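Local coordinates for protein vaginolysin (Gardnerella vaginalis, PDB 5IMY) that probably binds cholesterol in host membranes and perforates them as a pore-forming toxin of the cholesterol-dependent cytolysin family, at residues V458-I472 / T477-N489. Residues are numbered along the deposited sequence; the frame is centred on the assembly and turned at random.
Sequences VYDRSDLPLVRQRTI and TTLWPRVAETVKN
I472 faces E485 where strands 469-472 and 480-485 run antiparallel, with segment axes at 171° and 5.8 Å apart at their closest. The pairing is loose. The CA of I472 makes a CA-H...O contact with O of A484, and the register continues through R470 opposite V487 to Q469 opposite K488. The chain turns a corner at D463, so strand 460-462 belongs to a different sheet.

The E485 side chain reaches from the hairpin toward strand 460-462. Its carboxylate meets three polar side chains of 458-472. The Y459 hydroxyl meets OE2 of E485 at 2.4 Å, too close for the geometry of this hydrogen bond to be certain. The carboxylate sits at the ring edge, its plane turned 78° from the ring. R461 comes from the opposite direction, and its NE forms a salt bridge with OE1 of E485 at 3.3 Å. NH1 of R470 adds a salt bridge to OE2 of E485, a weak hydrogen bond with an N-H...O angle of 128°. Bends at chi2 and chi3 bring the R470 guanidinium against L464, whose CD1 lies over one face. CG1 of V487 packs over the opposite face, 3.4 Å from NH1 of R470. NH2 of R470 makes a weak bond to O of P465.

The two methyls of V483 serve different neighbours. CG1 meets CG1 of V458 at 3.8 Å, while CG2 meets CG2 of I472 at 3.7 Å. That same I472 methyl lies over the centre of the Y459 ring.

The contact belongs to the C-terminal beta-sandwich domain. Strand 469-475 pairs with 480-485 as a hairpin and runs parallel to strand 363-389, where T383 bonds to Q469 OE1. Strand 460-464 pairs with 440-443 in the facing sheet, and I442 touches both Y459 and I472.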
ATOM      1  N   VAL A 458     -25.855   2.738  28.534  1.00 56.36           N
ATOM      2  CA  VAL A 458     -26.741   3.329  27.539  1.00 54.73           C
ATOM      3  C   VAL A 458     -26.013   3.274  26.204  1.00 60.49           C
ATOM      4  O   VAL A 458     -24.823   3.600  26.133  1.00 65.56           O
ATOM      5  CB  VAL A 458     -27.117   4.778  27.898  1.00 54.59           C
ATOM      6  CG1 VAL A 458     -28.300   5.250  27.059  1.00 49.52           C
ATOM      7  CG2 VAL A 458     -27.418   4.915  29.388  1.00 57.74           C
ATOM      8  N   TYR A 459     -26.707   2.831  25.159  1.00 52.34           N
ATOM      9  CA  TYR A 459     -26.161   2.884  23.806  1.00 62.16           C
ATOM     10  C   TYR A 459     -24.783   2.236  23.696  1.00 50.99           C
ATOM     11  O   TYR A 459     -23.770   2.856  24.032  1.00 52.19           O
ATOM     12  CB  TYR A 459     -26.079   4.341  23.342  1.00 54.68           C
ATOM     13  CG  TYR A 459     -25.594   4.503  21.921  1.00 54.82           C
ATOM     14  CD1 TYR A 459     -26.493   4.603  20.870  1.00 53.51           C
ATOM     15  CD2 TYR A 459     -24.237   4.556  21.630  1.00 57.30           C
ATOM     16  CE1 TYR A 459     -26.057   4.751  19.570  1.00 57.57           C
ATOM     17  CE2 TYR A 459     -23.790   4.701  20.335  1.00 56.22           C
ATOM     18  CZ  TYR A 459     -24.703   4.799  19.310  1.00 63.00           C
ATOM     19  OH  TYR A 459     -24.253   4.947  18.020  1.00 55.17           O
ATOM     20  N   ASP A 460     -24.731   0.998  23.207  1.00 51.68           N
ATOM     21  CA  ASP A 460     -23.472   0.316  22.913  1.00 51.24           C
ATOM     22  C   ASP A 460     -23.540  -0.185  21.478  1.00 50.21           C
ATOM     23  O   ASP A 460     -24.319  -1.095  21.174  1.00 49.21           O
ATOM     24  CB  ASP A 460     -23.222  -0.838  23.884  1.00 50.80           C
ATOM     25  CG  ASP A 460     -21.829  -1.426  23.747  1.00 55.66           C
ATOM     26  OD1 ASP A 460     -21.122  -1.073  22.781  1.00 60.52           O
ATOM     27  OD2 ASP A 460     -21.444  -2.249  24.604  1.00 58.91           O
ATOM     28  N   ARG A 461     -22.731   0.401  20.598  1.00 53.77           N
ATOM     29  CA  ARG A 461     -22.752   0.054  19.183  1.00 55.55           C
ATOM     30  C   ARG A 461     -21.331  -0.015  18.643  1.00 50.63           C
ATOM     31  O   ARG A 461     -20.444   0.728  19.073  1.00 49.14           O
ATOM     32  CB  ARG A 461     -23.578   1.062  18.374  1.00 56.23           C
ATOM     33  CG  ARG A 461     -24.922   0.506  17.930  1.00 50.44           C
ATOM     34  CD  ARG A 461     -25.953   1.595  17.685  1.00 61.19           C
ATOM     35  NE  ARG A 461     -25.940   2.085  16.311  1.00 70.18           N
ATOM     36  CZ  ARG A 461     -26.470   1.435  15.279  1.00 67.90           C
ATOM     37  NH1 ARG A 461     -27.048   0.253  15.458  1.00 71.12           N
ATOM     38  NH2 ARG A 461     -26.417   1.962  14.064  1.00 65.82           N
ATOM     39  N   SER A 462     -21.132  -0.919  17.685  1.00 58.38           N
ATOM     40  CA  SER A 462     -19.820  -1.192  17.118  1.00 51.50           C
ATOM     41  C   SER A 462     -19.951  -1.372  15.613  1.00 58.44           C
ATOM     42  O   SER A 462     -21.056  -1.407  15.063  1.00 53.18           O
ATOM     43  CB  SER A 462     -19.193  -2.443  17.743  1.00 56.98           C
ATOM     44  OG  SER A 462     -19.992  -3.586  17.488  1.00 51.35           O
ATOM     45  N   ASP A 463     -18.797  -1.486  14.949  1.00 60.63           N
ATOM     46  CA  ASP A 463     -18.732  -1.754  13.517  1.00 68.25           C
ATOM     47  C   ASP A 463     -19.752  -0.934  12.736  1.00 62.20           C
ATOM     48  O   ASP A 463     -20.383  -1.449  11.807  1.00 67.97           O
ATOM     49  CB  ASP A 463     -18.947  -3.248  13.249  1.00 82.50           C
ATOM     50  CG  ASP A 463     -17.693  -4.068  13.474  1.00 72.92           C
ATOM     51  OD1 ASP A 463     -16.615  -3.649  13.001  1.00 71.88           O
ATOM     52  OD2 ASP A 463     -17.785  -5.131  14.124  1.00 72.02           O
ATOM     53  N   LEU A 464     -19.926   0.372  13.104  1.00 65.91           N
ATOM     54  CA  LEU A 464     -20.955   1.133  12.410  1.00 71.72           C
ATOM     55  C   LEU A 464     -20.327   2.085  11.397  1.00 70.98           C
ATOM     56  O   LEU A 464     -19.253   2.645  11.649  1.00 67.01           O
ATOM     57  CB  LEU A 464     -21.822   1.916  13.398  1.00 67.00           C
ATOM     58  CG  LEU A 464     -21.341   3.218  14.041  1.00 65.94           C
ATOM     59  CD1 LEU A 464     -22.495   3.826  14.824  1.00 64.11           C
ATOM     60  CD2 LEU A 464     -20.148   3.010  14.954  1.00 62.19           C
ATOM     61  N   PRO A 465     -20.985   2.281  10.253  1.00 69.86           N
ATOM     62  CA  PRO A 465     -20.340   2.977   9.135  1.00 67.75           C
ATOM     63  C   PRO A 465     -19.923   4.393   9.500  1.00 68.44           C
ATOM     64  O   PRO A 465     -20.391   4.980  10.478  1.00 65.29           O
ATOM     65  CB  PRO A 465     -21.423   2.981   8.049  1.00 71.79           C
ATOM     66  CG  PRO A 465     -22.706   2.870   8.799  1.00 73.91           C
ATOM     67  CD  PRO A 465     -22.404   1.997   9.977  1.00 72.59           C
ATOM     68  N   LEU A 466     -19.026   4.943   8.683  1.00 66.95           N
ATOM     69  CA  LEU A 466     -18.581   6.323   8.823  1.00 64.70           C
ATOM     70  C   LEU A 466     -19.403   7.187   7.879  1.00 65.04           C
ATOM     71  O   LEU A 466     -19.272   7.081   6.655  1.00 61.61           O
ATOM     72  CB  LEU A 466     -17.092   6.465   8.524  1.00 52.99           C
ATOM     73  CG  LEU A 466     -16.412   7.536   9.378  1.00 60.24           C
ATOM     74  CD1 LEU A 466     -15.382   6.875  10.246  1.00 59.94           C
ATOM     75  CD2 LEU A 466     -15.789   8.641   8.538  1.00 62.34           C
ATOM     76  N   VAL A 467     -20.245   8.038   8.448  1.00 64.78           N
ATOM     77  CA  VAL A 467     -21.067   8.943   7.679  1.00 66.10           C
ATOM     78  C   VAL A 467     -20.461  10.339   7.752  1.00 65.99           C
ATOM     79  O   VAL A 467     -19.488  10.585   8.460  1.00 65.29           O
ATOM     80  CB  VAL A 467     -22.536   8.945   8.168  1.00 68.34           C
ATOM     81  CG1 VAL A 467     -23.180   7.592   7.916  1.00 61.94           C
ATOM     82  CG2 VAL A 467     -22.612   9.313   9.646  1.00 57.46           C
ATOM     83  N   ARG A 468     -21.044  11.272   6.997  1.00 65.65           N
ATOM     84  CA  ARG A 468     -20.597  12.659   7.056  1.00 65.42           C
ATOM     85  C   ARG A 468     -20.874  13.270   8.422  1.00 72.46           C
ATOM     86  O   ARG A 468     -20.084  14.088   8.903  1.00 73.87           O
ATOM     87  CB  ARG A 468     -21.271  13.460   5.936  1.00 86.70           C
ATOM     88  CG  ARG A 468     -21.900  14.799   6.333  1.00 90.00           C
ATOM     89  CD  ARG A 468     -20.855  15.877   6.593  1.00 93.77           C
ATOM     90  NE  ARG A 468     -21.137  17.083   5.819  1.00109.85           N
ATOM     91  CZ  ARG A 468     -20.622  18.281   6.074  1.00102.88           C
ATOM     92  NH1 ARG A 468     -19.795  18.454   7.098  1.00 83.49           N
ATOM     93  NH2 ARG A 468     -20.942  19.315   5.307  1.00109.55           N
ATOM     94  N   GLN A 469     -21.978  12.885   9.059  1.00 75.54           N
ATOM     95  CA  GLN A 469     -22.359  13.448  10.347  1.00 71.07           C
ATOM     96  C   GLN A 469     -23.105  12.400  11.156  1.00 66.01           C
ATOM     97  O   GLN A 469     -24.055  11.785  10.661  1.00 61.98           O
ATOM     98  CB  GLN A 469     -23.236  14.693  10.168  1.00 75.95           C
ATOM     99  CG  GLN A 469     -23.766  15.293  11.470  1.00 73.23           C
ATOM    100  CD  GLN A 469     -22.712  16.074  12.229  1.00 72.78           C
ATOM    101  OE1 GLN A 469     -22.163  15.597  13.225  1.00 64.05           O
ATOM    102  NE2 GLN A 469     -22.429  17.285  11.767  1.00 69.77           N
ATOM    103  N   ARG A 470     -22.673  12.211  12.399  1.00 67.85           N
ATOM    104  CA  ARG A 470     -23.348  11.352  13.361  1.00 63.39           C
ATOM    105  C   ARG A 470     -23.451  12.112  14.672  1.00 56.56           C
ATOM    106  O   ARG A 470     -22.446  12.623  15.176  1.00 53.14           O
ATOM    107  CB  ARG A 470     -22.588  10.031  13.550  1.00 52.69           C
ATOM    108  CG  ARG A 470     -22.995   9.205  14.776  1.00 57.81           C
ATOM    109  CD  ARG A 470     -23.604   7.868  14.392  1.00 56.70           C
ATOM    110  NE  ARG A 470     -22.811   7.160  13.391  1.00 58.56           N
ATOM    111  CZ  ARG A 470     -23.254   6.132  12.675  1.00 59.21           C
ATOM    112  NH1 ARG A 470     -24.491   5.680  12.845  1.00 59.52           N
ATOM    113  NH2 ARG A 470     -22.459   5.554  11.786  1.00 62.23           N
ATOM    114  N   THR A 471     -24.662  12.198  15.215  1.00 61.58           N
ATOM    115  CA  THR A 471     -24.891  12.863  16.489  1.00 59.36           C
ATOM    116  C   THR A 471     -25.732  11.960  17.377  1.00 60.47           C
ATOM    117  O   THR A 471     -26.777  11.457  16.949  1.00 57.78           O
ATOM    118  CB  THR A 471     -25.572  14.229  16.307  1.00 64.61           C
ATOM    119  OG1 THR A 471     -26.106  14.671  17.561  1.00 71.62           O
ATOM    120  CG2 THR A 471     -26.682  14.159  15.283  1.00 65.99           C
ATOM    121  N   ILE A 472     -25.269  11.755  18.607  1.00 67.38           N
ATOM    122  CA  ILE A 472     -25.896  10.848  19.560  1.00 70.37           C
ATOM    123  C   ILE A 472     -26.297  11.677  20.771  1.00 67.03           C
ATOM    124  O   ILE A 472     -25.434  12.127  21.538  1.00 63.82           O
ATOM    125  CB  ILE A 472     -24.959   9.701  19.961  1.00 68.81           C
ATOM    126  CG1 ILE A 472     -24.365   9.040  18.712  1.00 61.58           C
ATOM    127  CG2 ILE A 472     -25.706   8.675  20.811  1.00 60.73           C
ATOM    128  CD1 ILE A 472     -23.322   7.985  19.008  1.00 58.83           C
ATOM    129  N   THR A 477     -33.464  10.672  33.001  1.00 51.86           N
ATOM    130  CA  THR A 477     -32.922  10.574  34.347  1.00 61.48           C
ATOM    131  C   THR A 477     -32.247   9.220  34.533  1.00 56.82           C
ATOM    132  O   THR A 477     -32.406   8.301  33.726  1.00 55.94           O
ATOM    133  CB  THR A 477     -34.016  10.788  35.402  1.00 61.86           C
ATOM    134  OG1 THR A 477     -33.447  10.695  36.714  1.00 61.66           O
ATOM    135  CG2 THR A 477     -35.128   9.760  35.255  1.00 49.51           C
ATOM    136  N   THR A 478     -31.486   9.110  35.626  1.00 52.54           N
ATOM    137  CA  THR A 478     -30.619   7.949  35.815  1.00 54.46           C
ATOM    138  C   THR A 478     -31.405   6.643  35.822  1.00 52.02           C
ATOM    139  O   THR A 478     -30.937   5.630  35.291  1.00 53.31           O
ATOM    140  CB  THR A 478     -29.802   8.092  37.105  1.00 52.20           C
ATOM    141  OG1 THR A 478     -29.211   6.830  37.440  1.00 56.12           O
ATOM    142  CG2 THR A 478     -30.653   8.580  38.278  1.00 52.21           C
ATOM    143  N   LEU A 479     -32.599   6.634  36.417  1.00 49.76           N
ATOM    144  CA  LEU A 479     -33.388   5.408  36.443  1.00 46.52           C
ATOM    145  C   LEU A 479     -34.090   5.131  35.119  1.00 46.60           C
ATOM    146  O   LEU A 479     -34.404   3.972  34.833  1.00 46.52           O
ATOM    147  CB  LEU A 479     -34.420   5.461  37.574  1.00 40.84           C
ATOM    148  CG  LEU A 479     -33.892   5.218  38.994  1.00 41.21           C
ATOM    149  CD1 LEU A 479     -35.011   5.382  40.010  1.00 41.01           C
ATOM    150  CD2 LEU A 479     -33.259   3.836  39.134  1.00 39.63           C
ATOM    151  N   TRP A 480     -34.335   6.158  34.306  1.00 47.19           N
ATOM    152  CA  TRP A 480     -34.962   5.992  32.993  1.00 47.72           C
ATOM    153  C   TRP A 480     -34.214   6.853  31.988  1.00 50.34           C
ATOM    154  O   TRP A 480     -34.668   7.943  31.616  1.00 51.15           O
ATOM    155  CB  TRP A 480     -36.446   6.364  33.037  1.00 47.50           C
ATOM    156  CG  TRP A 480     -37.253   5.506  33.958  1.00 44.27           C
ATOM    157  CD1 TRP A 480     -37.839   4.310  33.664  1.00 43.47           C
ATOM    158  CD2 TRP A 480     -37.567   5.781  35.326  1.00 36.02           C
ATOM    159  NE1 TRP A 480     -38.497   3.822  34.767  1.00 44.01           N
ATOM    160  CE2 TRP A 480     -38.345   4.707  35.801  1.00 41.42           C
ATOM    161  CE3 TRP A 480     -37.265   6.832  36.199  1.00 44.03           C
ATOM    162  CZ2 TRP A 480     -38.825   4.653  37.107  1.00 41.62           C
ATOM    163  CZ3 TRP A 480     -37.741   6.777  37.494  1.00 45.12           C
ATOM    164  CH2 TRP A 480     -38.513   5.696  37.937  1.00 42.59           C
ATOM    165  N   PRO A 481     -33.059   6.395  31.519  1.00 51.13           N
ATOM    166  CA  PRO A 481     -32.296   7.177  30.548  1.00 53.08           C
ATOM    167  C   PRO A 481     -32.821   6.963  29.137  1.00 48.75           C
ATOM    168  O   PRO A 481     -33.447   5.948  28.821  1.00 50.99           O
ATOM    169  CB  PRO A 481     -30.872   6.630  30.699  1.00 51.57           C
ATOM    170  CG  PRO A 481     -31.052   5.214  31.213  1.00 47.26           C
ATOM    171  CD  PRO A 481     -32.480   5.052  31.694  1.00 48.97           C
ATOM    172  N   ARG A 482     -32.561   7.950  28.284  1.00 53.61           N
ATOM    173  CA  ARG A 482     -32.996   7.890  26.898  1.00 60.46           C
ATOM    174  C   ARG A 482     -31.883   8.405  25.997  1.00 55.05           C
ATOM    175  O   ARG A 482     -31.062   9.230  26.405  1.00 53.47           O
ATOM    176  CB  ARG A 482     -34.294   8.683  26.685  1.00 59.66           C
ATOM    177  CG  ARG A 482     -35.485   8.071  27.417  1.00 62.04           C
ATOM    178  CD  ARG A 482     -36.823   8.458  26.804  1.00 67.21           C
ATOM    179  NE  ARG A 482     -37.293   9.762  27.263  1.00 84.82           N
ATOM    180  CZ  ARG A 482     -37.901   9.975  28.428  1.00 86.30           C
ATOM    181  NH1 ARG A 482     -38.111   8.972  29.273  1.00 82.18           N
ATOM    182  NH2 ARG A 482     -38.295  11.198  28.754  1.00 76.72           N
ATOM    183  N   VAL A 483     -31.864   7.896  24.763  1.00 59.66           N
ATOM    184  CA  VAL A 483     -30.791   8.163  23.814  1.00 60.44           C
ATOM    185  C   VAL A 483     -31.369   8.072  22.408  1.00 60.54           C
ATOM    186  O   VAL A 483     -32.387   7.418  22.178  1.00 59.96           O
ATOM    187  CB  VAL A 483     -29.613   7.172  24.002  1.00 59.33           C
ATOM    188  CG1 VAL A 483     -30.059   5.744  23.704  1.00 57.11           C
ATOM    189  CG2 VAL A 483     -28.417   7.567  23.145  1.00 54.92           C
ATOM    190  N   ALA A 484     -30.710   8.738  21.459  1.00 65.14           N
ATOM    191  CA  ALA A 484     -31.196   8.768  20.086  1.00 66.87           C
ATOM    192  C   ALA A 484     -30.033   8.954  19.121  1.00 65.38           C
ATOM    193  O   ALA A 484     -28.994   9.517  19.476  1.00 57.55           O
ATOM    194  CB  ALA A 484     -32.233   9.881  19.894  1.00 59.66           C
ATOM    195  N   GLU A 485     -30.233   8.483  17.887  1.00 63.93           N
ATOM    196  CA  GLU A 485     -29.228   8.523  16.832  1.00 69.10           C
ATOM    197  C   GLU A 485     -29.874   9.034  15.548  1.00 71.02           C
ATOM    198  O   GLU A 485     -31.039   8.730  15.275  1.00 70.78           O
ATOM    199  CB  GLU A 485     -28.622   7.133  16.605  1.00 64.59           C
ATOM    200  CG  GLU A 485     -27.121   7.125  16.396  1.00 67.43           C
ATOM    201  CD  GLU A 485     -26.607   5.764  15.974  1.00 71.90           C
ATOM    202  OE1 GLU A 485     -27.434   4.900  15.614  1.00 69.79           O
ATOM    203  OE2 GLU A 485     -25.377   5.553  16.011  1.00 76.07           O
ATOM    204  N   THR A 486     -29.115   9.792  14.754  1.00 69.40           N
ATOM    205  CA  THR A 486     -29.688  10.567  13.653  1.00 74.11           C
ATOM    206  C   THR A 486     -29.173  10.190  12.272  1.00 87.49           C
ATOM    207  O   THR A 486     -29.966  10.136  11.331  1.00101.67           O
ATOM    208  CB  THR A 486     -29.417  12.062  13.869  1.00 73.07           C
ATOM    209  OG1 THR A 486     -28.017  12.320  13.710  1.00 75.53           O
ATOM    210  CG2 THR A 486     -29.859  12.500  15.258  1.00 72.29           C
ATOM    211  N   VAL A 487     -27.866   9.947  12.124  1.00 85.81           N
ATOM    212  CA  VAL A 487     -27.174   9.827  10.836  1.00 79.99           C
ATOM    213  C   VAL A 487     -27.582  10.940   9.870  1.00 84.79           C
ATOM    214  O   VAL A 487     -28.529  11.690  10.124  1.00 91.37           O
ATOM    215  CB  VAL A 487     -27.367   8.437  10.183  1.00 70.44           C
ATOM    216  CG1 VAL A 487     -26.197   7.530  10.543  1.00 69.88           C
ATOM    217  CG2 VAL A 487     -28.680   7.763  10.576  1.00 77.38           C
ATOM    218  N   LYS A 488     -26.850  11.065   8.762  1.00 89.85           N
ATOM    219  CA  LYS A 488     -27.017  12.198   7.859  1.00 91.06           C
ATOM    220  C   LYS A 488     -26.458  11.837   6.488  1.00 89.35           C
ATOM    221  O   LYS A 488     -25.554  11.004   6.373  1.00 79.86           O
ATOM    222  CB  LYS A 488     -26.312  13.443   8.410  1.00 87.91           C
ATOM    223  CG  LYS A 488     -26.890  14.771   7.948  1.00 93.32           C
ATOM    224  CD  LYS A 488     -26.449  15.900   8.873  1.00113.17           C
ATOM    225  CE  LYS A 488     -26.815  17.272   8.332  1.00114.76           C
ATOM    226  NZ  LYS A 488     -28.253  17.379   7.967  1.00112.61           N
ATOM    227  N   ASN A 489     -27.001  12.485   5.458  1.00 95.49           N
ATOM    228  CA  ASN A 489     -26.596  12.252   4.068  1.00 95.67           C
ATOM    229  C   ASN A 489     -26.337  10.776   3.782  1.00 88.31           C
ATOM    230  O   ASN A 489     -26.343  10.349   2.627  1.00 82.38           O
ATOM    231  CB  ASN A 489     -25.347  13.072   3.726  1.00 94.60           C
ATOM    232  CG  ASN A 489     -25.676  14.499   3.317  1.00100.93           C
ATOM    233  OD1 ASN A 489     -26.822  14.820   3.002  1.00 94.38           O
ATOM    234  ND2 ASN A 489     -24.664  15.361   3.306  1.00113.49           N
TER